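Local coordinates for protein sucrose 6(F)-phosphate phosphorylase (Thermoanaerobacterium thermosaccharolyticum DSM 571, PDB 6S9V) that is a bacterial phosphorylase of the alpha-amylase family, built around an eight-stranded TIM barrel with an antiparallel beta sheet toward its C terminus, at residues 126-129 against 130-134; 235-238 against 239-243; 411-414 against 415-419; 478-481 against 482-485. All blocks are in the same frame, centred on the assembly; numbering follows the deposited sequence.

Interaction 1. Residues 126-129 against 130-134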
# COMPACT_ATOMS: atom_id res chain seq x y z
N ILE A 126 -16.06 5.01 -18.99
CA ILE A 126 -17.42 4.89 -18.46
C ILE A 126 -18.13 6.20 -18.80
O ILE A 126 -18.29 7.10 -17.98
CB ILE A 126 -17.44 4.58 -16.96
CG1 ILE A 126 -16.62 3.32 -16.66
CG2 ILE A 126 -18.87 4.40 -16.47
CD1 ILE A 126 -16.48 3.00 -15.18
N THR A 127 -18.53 6.32 -20.06
CA THR A 127 -19.48 7.36 -20.43
C THR A 127 -20.78 7.11 -19.67
O THR A 127 -21.18 5.96 -19.45
CB THR A 127 -19.71 7.37 -21.94
OG1 THR A 127 -19.89 6.03 -22.41
CG2 THR A 127 -18.52 8.01 -22.65
N LEU A 128 -21.43 8.18 -19.22
CA LEU A 128 -22.53 8.02 -18.28
C LEU A 128 -23.73 7.29 -18.89
O LEU A 128 -24.59 6.82 -18.14
CB LEU A 128 -22.98 9.38 -17.73
CG LEU A 128 -21.97 10.17 -16.90
CD1 LEU A 128 -22.72 11.17 -16.02
CD2 LEU A 128 -21.06 9.32 -16.08
N ASP A 129 -23.81 7.19 -20.22
CA ASP A 129 -24.88 6.42 -20.83
C ASP A 129 -24.79 4.93 -20.48
O ASP A 129 -25.77 4.20 -20.68
CB ASP A 129 -24.89 6.60 -22.35
CG ASP A 129 -23.59 6.19 -23.00
OD1 ASP A 129 -22.61 5.89 -22.28
OD2 ASP A 129 -23.55 6.16 -24.25
N LYS A 130 -23.64 4.47 -20.01
CA LYS A 130 -23.51 3.09 -19.54
C LYS A 130 -24.15 2.87 -18.18
O LYS A 130 -24.37 1.71 -17.79
CB LYS A 130 -22.04 2.68 -19.49
CG LYS A 130 -21.37 2.60 -20.86
CD LYS A 130 -19.89 2.24 -20.74
CE LYS A 130 -19.26 1.90 -22.09
NZ LYS A 130 -17.80 1.58 -21.98
N LEU A 131 -24.48 3.94 -17.45
CA LEU A 131 -25.10 3.84 -16.13
C LEU A 131 -26.54 4.32 -16.12
O LEU A 131 -27.33 3.83 -15.31
CB LEU A 131 -24.29 4.64 -15.11
CG LEU A 131 -22.89 4.09 -14.87
CD1 LEU A 131 -22.04 5.10 -14.09
CD2 LEU A 131 -22.94 2.75 -14.14
N TRP A 132 -26.89 5.29 -16.97
CA TRP A 132 -28.23 5.85 -17.04
C TRP A 132 -28.63 5.88 -18.50
O TRP A 132 -27.81 6.19 -19.37
CB TRP A 132 -28.27 7.25 -16.42
CG TRP A 132 -28.07 7.25 -14.94
CD1 TRP A 132 -28.94 6.78 -13.99
CD2 TRP A 132 -26.91 7.70 -14.23
NE1 TRP A 132 -28.39 6.93 -12.74
CE2 TRP A 132 -27.15 7.49 -12.86
CE3 TRP A 132 -25.70 8.28 -14.62
CZ2 TRP A 132 -26.22 7.84 -11.88
CZ3 TRP A 132 -24.78 8.61 -13.65
CH2 TRP A 132 -25.04 8.39 -12.30
N LYS A 133 -29.91 5.58 -18.77
CA LYS A 133 -30.37 5.47 -20.16
C LYS A 133 -29.98 6.69 -20.99
O LYS A 133 -29.52 6.54 -22.13
CB LYS A 133 -31.89 5.27 -20.20
CG LYS A 133 -32.43 5.23 -21.63
CD LYS A 133 -33.93 5.02 -21.69
CE LYS A 133 -34.38 4.76 -23.13
NZ LYS A 133 -34.20 5.93 -24.03
N ASP A 134 -30.17 7.89 -20.45
CA ASP A 134 -29.92 9.12 -21.19
C ASP A 134 -28.61 9.80 -20.83
O ASP A 134 -28.40 10.95 -21.22
CB ASP A 134 -31.09 10.09 -20.98
CG ASP A 134 -31.42 10.27 -19.51
OD1 ASP A 134 -30.72 9.69 -18.66
OD2 ASP A 134 -32.39 11.01 -19.21
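Leu128 lies alongside Trp132, both side chains pointing the same way, and its CD1 meets the six-membered part of the indole at Trp132 CZ3, 4.1 Å off. Earlier in the chain, Ile126 slants across Leu131, with the methyl CG2 of Ile126 4.0 Å from CD1 of Leu131. The backbone brings these pairs together by curling into a short 3-10 turn. Its 3-10 bonds are Lys130 N to Thr127 O (2.9 Å) and Leu131 N to Leu128 O (3.0 Å); Trp132 N adds a wider i to i+4 bond to Leu128 O. This turn lies in the long excursion between barrel strands 92-97 and 207-210, consistent with the domain B insertion of the alpha-amylase fold. The hydroxyl Thr127 OG1 gives its hydrogen to Asp129 OD1 at 2.7 Å, meeting the carboxylate on its syn side and 21° out of its plane. Asp129 can receive it because chi1 of 59° sets CG between its backbone N and carbonyl carbon. Its OD2 forms a salt bridge with Arg117. The extended Lys130 passes Thr127 OG1 with its methylenes and carries NZ away to salt bridges with Asp183 and Asp123, while Trp132 NE1 bonds to Asp141.

Interaction 2. Residues 235-238 against 239-243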
# COMPACT_ATOMS: atom_id res chain seq x y z
N LEU A 235 -11.72 -10.02 -10.30
CA LEU A 235 -10.56 -10.50 -9.56
C LEU A 235 -10.13 -11.88 -10.05
O LEU A 235 -8.94 -12.13 -10.27
CB LEU A 235 -10.86 -10.53 -8.07
CG LEU A 235 -11.01 -9.18 -7.38
CD1 LEU A 235 -11.49 -9.36 -5.95
CD2 LEU A 235 -9.70 -8.40 -7.42
N ASP A 236 -11.09 -12.78 -10.24
CA ASP A 236 -10.75 -14.12 -10.71
C ASP A 236 -10.11 -14.05 -12.09
O ASP A 236 -9.10 -14.72 -12.35
CB ASP A 236 -11.99 -15.01 -10.75
CG ASP A 236 -12.53 -15.33 -9.37
OD1 ASP A 236 -11.80 -15.13 -8.37
OD2 ASP A 236 -13.70 -15.78 -9.27
N TRP A 237 -10.69 -13.25 -12.99
CA TRP A 237 -10.11 -13.08 -14.32
C TRP A 237 -8.69 -12.55 -14.22
O TRP A 237 -7.77 -13.09 -14.85
CB TRP A 237 -10.97 -12.13 -15.16
CG TRP A 237 -10.29 -11.76 -16.44
CD1 TRP A 237 -10.29 -12.47 -17.61
CD2 TRP A 237 -9.49 -10.60 -16.69
NE1 TRP A 237 -9.54 -11.83 -18.56
CE2 TRP A 237 -9.04 -10.67 -18.02
CE3 TRP A 237 -9.12 -9.50 -15.91
CZ2 TRP A 237 -8.23 -9.69 -18.59
CZ3 TRP A 237 -8.32 -8.53 -16.47
CH2 TRP A 237 -7.88 -8.63 -17.80
N ALA A 238 -8.50 -11.49 -13.44
CA ALA A 238 -7.19 -10.85 -13.38
C ALA A 238 -6.15 -11.77 -12.76
O ALA A 238 -4.99 -11.78 -13.20
CB ALA A 238 -7.30 -9.54 -12.60
N LYS A 239 -6.53 -12.53 -11.74
CA LYS A 239 -5.57 -13.42 -11.08
C LYS A 239 -5.05 -14.47 -12.05
O LYS A 239 -3.85 -14.75 -12.09
CB LYS A 239 -6.23 -14.06 -9.86
CG LYS A 239 -5.28 -14.95 -9.06
CD LYS A 239 -5.90 -15.41 -7.75
CE LYS A 239 -4.88 -16.11 -6.88
NZ LYS A 239 -5.50 -17.13 -5.99
N GLY A 240 -5.95 -15.07 -12.84
CA GLY A 240 -5.54 -16.12 -13.76
C GLY A 240 -4.67 -15.60 -14.89
O GLY A 240 -3.73 -16.28 -15.33
N GLN A 241 -5.00 -14.42 -15.42
CA GLN A 241 -4.17 -13.82 -16.47
C GLN A 241 -2.80 -13.44 -15.93
O GLN A 241 -1.78 -13.66 -16.60
CB GLN A 241 -4.87 -12.60 -17.05
CG GLN A 241 -6.16 -12.91 -17.75
CD GLN A 241 -5.96 -13.74 -18.99
OE1 GLN A 241 -4.97 -13.59 -19.71
NE2 GLN A 241 -6.90 -14.64 -19.25
N ALA A 242 -2.75 -12.83 -14.75
CA ALA A 242 -1.46 -12.47 -14.16
C ALA A 242 -0.60 -13.71 -13.95
O ALA A 242 0.60 -13.70 -14.24
CB ALA A 242 -1.67 -11.73 -12.84
N ALA A 243 -1.20 -14.81 -13.49
CA ALA A 243 -0.44 -16.04 -13.28
C ALA A 243 0.16 -16.55 -14.58
O ALA A 243 1.23 -17.16 -14.57
CB ALA A 243 -1.33 -17.11 -12.64
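Gln241 sets its CG over one face of the Trp237 indole, 3.9 Å from the centroid of the five-membered ring and 24° off the ring normal, which meets the definition of a CH-pi contact. The nearest ring atom is Trp237 NE1, 3.6 Å from Gln241 CG. Beyond CG the glutamine bends at chi2, leaving its amide plane only 25° from that of the ring. The indole reaches forward over the next turn because its chi1 of 171° places CG opposite the backbone N, beside the carbonyl carbon. What holds the two residues four positions apart is the helix itself: Gln241 N donates to Trp237 O at 3.1 Å, and Ala242 N donates to Ala238 O at 2.9 Å. Lys239 N likewise bonds to Leu235 O at 2.9 Å, while its extended side chain leads away to Gly267 O and a cation-pi contact with Phe268. A second cation-pi contact joins Trp237 to Arg190. Helix 230-244 links strands 207-210 and 248-251 in a beta-alpha-beta unit of the barrel; Trp237 and Gln241 pack on Leu194 of helix 187-202, whereas Ala238 and Ala242 rest on Leu249 of strand 248-251.

Interaction 3. Residues 411-414 against 415-419. With SO4 (sulfate ion), chain I; SO4 (sulfate ion), chain H.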
# COMPACT_ATOMS: atom_id res chain seq x y z
N GLU A 411 -0.89 19.91 0.57
CA GLU A 411 -1.33 18.52 0.43
C GLU A 411 -0.89 17.78 1.69
O GLU A 411 0.31 17.54 1.89
CB GLU A 411 -0.75 17.88 -0.83
CG GLU A 411 -1.22 18.53 -2.12
CD GLU A 411 -0.85 17.73 -3.35
OE1 GLU A 411 -0.55 16.53 -3.22
OE2 GLU A 411 -0.85 18.31 -4.46
N GLY A 412 -1.86 17.41 2.52
CA GLY A 412 -1.55 16.81 3.79
C GLY A 412 -0.74 15.54 3.69
O GLY A 412 0.11 15.27 4.54
N ARG A 413 -0.96 14.73 2.64
CA ARG A 413 -0.27 13.46 2.55
C ARG A 413 1.22 13.62 2.25
O ARG A 413 1.99 12.68 2.46
CB ARG A 413 -0.89 12.56 1.48
CG ARG A 413 -2.25 11.99 1.85
CD ARG A 413 -2.77 11.07 0.76
NE ARG A 413 -4.17 10.71 0.96
CZ ARG A 413 -5.20 11.44 0.54
NH1 ARG A 413 -4.99 12.57 -0.12
NH2 ARG A 413 -6.44 11.03 0.77
N GLU A 414 1.64 14.80 1.77
CA GLU A 414 3.05 15.06 1.55
C GLU A 414 3.84 15.10 2.86
O GLU A 414 5.08 15.11 2.81
CB GLU A 414 3.23 16.36 0.76
CG GLU A 414 3.21 16.15 -0.77
CD GLU A 414 4.51 15.54 -1.30
OE1 GLU A 414 5.59 16.02 -0.89
OE2 GLU A 414 4.45 14.59 -2.12
N ILE A 415 3.17 15.11 4.02
CA ILE A 415 3.87 15.07 5.30
C ILE A 415 4.76 13.85 5.40
O ILE A 415 5.78 13.86 6.10
CB ILE A 415 2.84 15.11 6.45
CG1 ILE A 415 3.50 15.52 7.77
CG2 ILE A 415 2.17 13.74 6.61
CD1 ILE A 415 2.49 15.84 8.85
N ASN A 416 4.39 12.78 4.70
CA ASN A 416 5.03 11.48 4.78
C ASN A 416 5.64 11.07 3.43
O ASN A 416 5.80 9.88 3.15
CB ASN A 416 4.00 10.45 5.26
CG ASN A 416 4.60 9.08 5.54
OD1 ASN A 416 5.65 8.96 6.16
ND2 ASN A 416 3.91 8.04 5.07
N ARG A 417 5.99 12.05 2.59
CA ARG A 417 6.52 11.77 1.26
C ARG A 417 7.75 12.63 0.92
O ARG A 417 7.99 12.95 -0.25
CB ARG A 417 5.44 11.96 0.20
CG ARG A 417 4.21 11.08 0.41
CD ARG A 417 3.12 11.37 -0.59
NE ARG A 417 2.02 10.42 -0.48
CZ ARG A 417 0.88 10.50 -1.16
NH1 ARG A 417 0.68 11.50 -2.00
NH2 ARG A 417 -0.04 9.57 -0.99
N HIS A 418 8.55 12.96 1.93
CA HIS A 418 9.78 13.72 1.73
C HIS A 418 10.66 13.06 0.67
O HIS A 418 10.76 11.84 0.60
CB HIS A 418 10.54 13.80 3.06
CG HIS A 418 11.85 14.53 2.98
ND1 HIS A 418 11.93 15.89 2.74
CD2 HIS A 418 13.12 14.09 3.11
CE1 HIS A 418 13.20 16.25 2.72
NE2 HIS A 418 13.94 15.18 2.96
N ASN A 419 11.30 13.88 -0.15
CA ASN A 419 12.30 13.41 -1.11
C ASN A 419 13.69 13.61 -0.53
O ASN A 419 14.08 14.74 -0.21
CB ASN A 419 12.16 14.15 -2.45
CG ASN A 419 10.96 13.68 -3.25
OD1 ASN A 419 10.50 12.54 -3.12
ND2 ASN A 419 10.43 14.56 -4.09
S SO4 I . -2.75 11.59 -3.01
O1 SO4 I . -4.04 11.61 -3.70
O2 SO4 I . -2.66 10.38 -2.21
O3 SO4 I . -2.65 12.77 -2.16
O4 SO4 I . -1.66 11.61 -3.98
S SO4 H . 10.35 17.79 -0.32
O1 SO4 H . 9.20 18.25 -1.11
O2 SO4 H . 10.21 18.26 1.06
O3 SO4 H . 11.57 18.33 -0.90
O4 SO4 H . 10.41 16.34 -0.34
O HOH W 1 7.97 15.28 -1.50
O HOH W 2 2.25 13.66 -2.98
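Arg417 lays its guanidinium flat over Arg413, whose CB stands 3.8 Å above the centre of the group. This is the compact part of the contact. The arginine chain runs extended from CG to NE, and its CG passes 3.4 Å from Arg413 O. Beneath it the backbone forms a 3-10 turn: Ile415 N bonds to Gly412 O at 3.1 Å, and Asn416 N and Arg417 N continue the same three-residue spacing to Arg413 O and Glu414 O. CB and CG2 of Ile415 each touch Gly412 O at 3.3 Å, while the end of the side chain leads away.

The looser side is bridged by water and ions. Glu414 bends at chi2 (-75°) and crosses Arg417 at about a right angle, the carboxylate and guanidinium planes 78° apart, and OE2 of Glu414 stays 4.9 Å from Arg417 NH1, too far for direct contact. Instead, one water donates to Glu414 OE2 and accepts from Arg417 NH1. A sulfate, probably from the crystallisation liquor, lies in the plane at the guanidinium edge, receiving Arg417 NH1 on O4 at 3.1 Å and NH2 on O2 at 3.0 Å; Arg413 NH1 adds a weak bond to O3. Farther along, Asn419 N donates to O4 of a second sulfate at 2.6 Å.

Arg417 NE bonds to His309 O, and His418 NE2 to Glu424 OE1. The stretch connects helices 403-409 and 422-428: Ile415 packs on Phe403 and Val406 of the first, while Arg413 and Ile415 reach strands 340-343 and 357-361.

Interaction 4. Residues 478-481 against 482-485. With SO4 (sulfate ion), chain G.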
# COMPACT_ATOMS: atom_id res chain seq x y z
N PHE A 478 10.81 -10.43 23.26
CA PHE A 478 10.23 -9.95 24.50
C PHE A 478 10.27 -8.43 24.49
O PHE A 478 11.35 -7.85 24.30
CB PHE A 478 10.95 -10.48 25.73
CG PHE A 478 10.37 -9.99 27.02
CD1 PHE A 478 10.80 -8.80 27.59
CD2 PHE A 478 9.36 -10.69 27.64
CE1 PHE A 478 10.25 -8.34 28.76
CE2 PHE A 478 8.81 -10.23 28.83
CZ PHE A 478 9.25 -9.06 29.38
N ILE A 479 9.12 -7.80 24.70
CA ILE A 479 9.03 -6.35 24.85
C ILE A 479 8.41 -6.04 26.20
O ILE A 479 7.34 -6.56 26.54
CB ILE A 479 8.20 -5.69 23.73
CG1 ILE A 479 8.85 -5.91 22.36
CG2 ILE A 479 8.06 -4.17 24.00
CD1 ILE A 479 7.94 -5.57 21.18
N ASP A 480 9.10 -5.20 26.98
CA ASP A 480 8.53 -4.59 28.18
C ASP A 480 7.90 -3.27 27.75
O ASP A 480 8.62 -2.32 27.43
CB ASP A 480 9.62 -4.39 29.23
CG ASP A 480 9.09 -3.79 30.53
OD1 ASP A 480 7.91 -3.37 30.57
OD2 ASP A 480 9.86 -3.77 31.51
N LEU A 481 6.57 -3.22 27.71
CA LEU A 481 5.89 -2.02 27.24
C LEU A 481 6.03 -0.86 28.22
O LEU A 481 5.72 0.28 27.85
CB LEU A 481 4.41 -2.30 26.98
CG LEU A 481 4.15 -3.24 25.79
CD1 LEU A 481 2.69 -3.61 25.76
CD2 LEU A 481 4.58 -2.59 24.48
N LYS A 482 6.45 -1.13 29.45
CA LYS A 482 6.73 -0.05 30.39
C LYS A 482 7.92 0.79 29.92
O LYS A 482 7.89 2.02 30.01
CB LYS A 482 6.97 -0.63 31.79
CG LYS A 482 5.72 -1.24 32.42
CD LYS A 482 5.93 -1.70 33.86
CE LYS A 482 6.65 -3.04 33.95
NZ LYS A 482 6.79 -3.51 35.37
N THR A 483 8.97 0.13 29.43
CA THR A 483 10.20 0.78 29.02
C THR A 483 10.45 0.73 27.52
O THR A 483 11.36 1.41 27.03
CB THR A 483 11.39 0.12 29.72
OG1 THR A 483 11.52 -1.23 29.24
CG2 THR A 483 11.17 0.10 31.22
N TYR A 484 9.67 -0.06 26.77
CA TYR A 484 9.89 -0.37 25.37
C TYR A 484 11.21 -1.09 25.13
O TYR A 484 11.64 -1.21 23.98
CB TYR A 484 9.80 0.88 24.49
CG TYR A 484 8.48 1.59 24.66
CD1 TYR A 484 7.28 0.97 24.32
CD2 TYR A 484 8.43 2.86 25.22
CE1 TYR A 484 6.07 1.62 24.51
CE2 TYR A 484 7.23 3.51 25.40
CZ TYR A 484 6.06 2.89 25.05
OH TYR A 484 4.88 3.56 25.27
N LYS A 485 11.82 -1.62 26.18
CA LYS A 485 13.00 -2.46 26.00
C LYS A 485 12.61 -3.70 25.21
O LYS A 485 11.67 -4.41 25.57
CB LYS A 485 13.59 -2.85 27.35
CG LYS A 485 14.94 -3.55 27.24
CD LYS A 485 15.47 -3.92 28.60
CE LYS A 485 16.92 -4.36 28.54
NZ LYS A 485 17.37 -4.86 29.86
S SO4 G . 3.35 -5.91 35.88
O1 SO4 G . 1.94 -5.86 35.50
O2 SO4 G . 3.49 -5.68 37.31
O3 SO4 G . 3.90 -7.22 35.53
O4 SO4 G . 4.09 -4.87 35.16
O HOH W 3 12.60 -3.90 30.71
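The beta hairpin between strands 473-480 and 485-491 turns back on itself here, and Asp480 meets Lys482, Thr483, Tyr484 and Lys485 around the bend. Asp480 N donates to Lys485 O at 3.0 Å, with an N-H...O angle of 159°. On the inside of the turn, Asp480 O receives only weak, bent bonds from Thr483 N and Tyr484 N.

Side chains complete the turn. With CG of Asp480 anti to the backbone N (chi1 -178°), OD1 reaches Lys482 N at 2.9 Å, the geometry of an Asx turn, though the donor stands above the carboxylate plane. Lys485 N donates to Thr483 OG1 at 3.1 Å, an ST turn, and a water donates to Asp480 OD2 at 2.9 Å while also lying 3.2 Å from Thr483 OG1. Tyr484, in a left-handed backbone conformation, brings one ring face over Leu481 O, which is 3.6 Å from Tyr484 CE1.

On the inner side Ile479 packs on Ala377 and Ile381 of helix 372-384, and Tyr484 OH bonds to Leu283 O. Lys482 NZ instead reaches a sulfate, probably from the crystallisation liquor, 3.0 Å from its O4. Since Lys286 NZ donates to both Leu481 O and Lys482 O, its positive charge would be expected to polarise these carbonyls, while Asp480 OD1, 4.9 Å from Lys482 NZ without touching it, may offset part of the charge of Lys482.

From the N terminus the four contacts follow in series, each closing before the next opens, so none nests or crosses. Interaction 1 closes a tight turn within the long excursion after barrel strand 92-97. Interaction 2, its centre about 27 Å away, closes no loop and lies along one helix of the barrel wall, in the unit joining strands 207-210 and 248-251. Interaction 3 closes a turn between helices 403-409 and 422-428, in the segment following barrel strand 388-392, across the chain's centre from interaction 2. Interaction 4 joins the two strands of a hairpin in the five-stranded antiparallel sheet, about 58 Å from interaction 1 between centres, on the opposite side of the molecule.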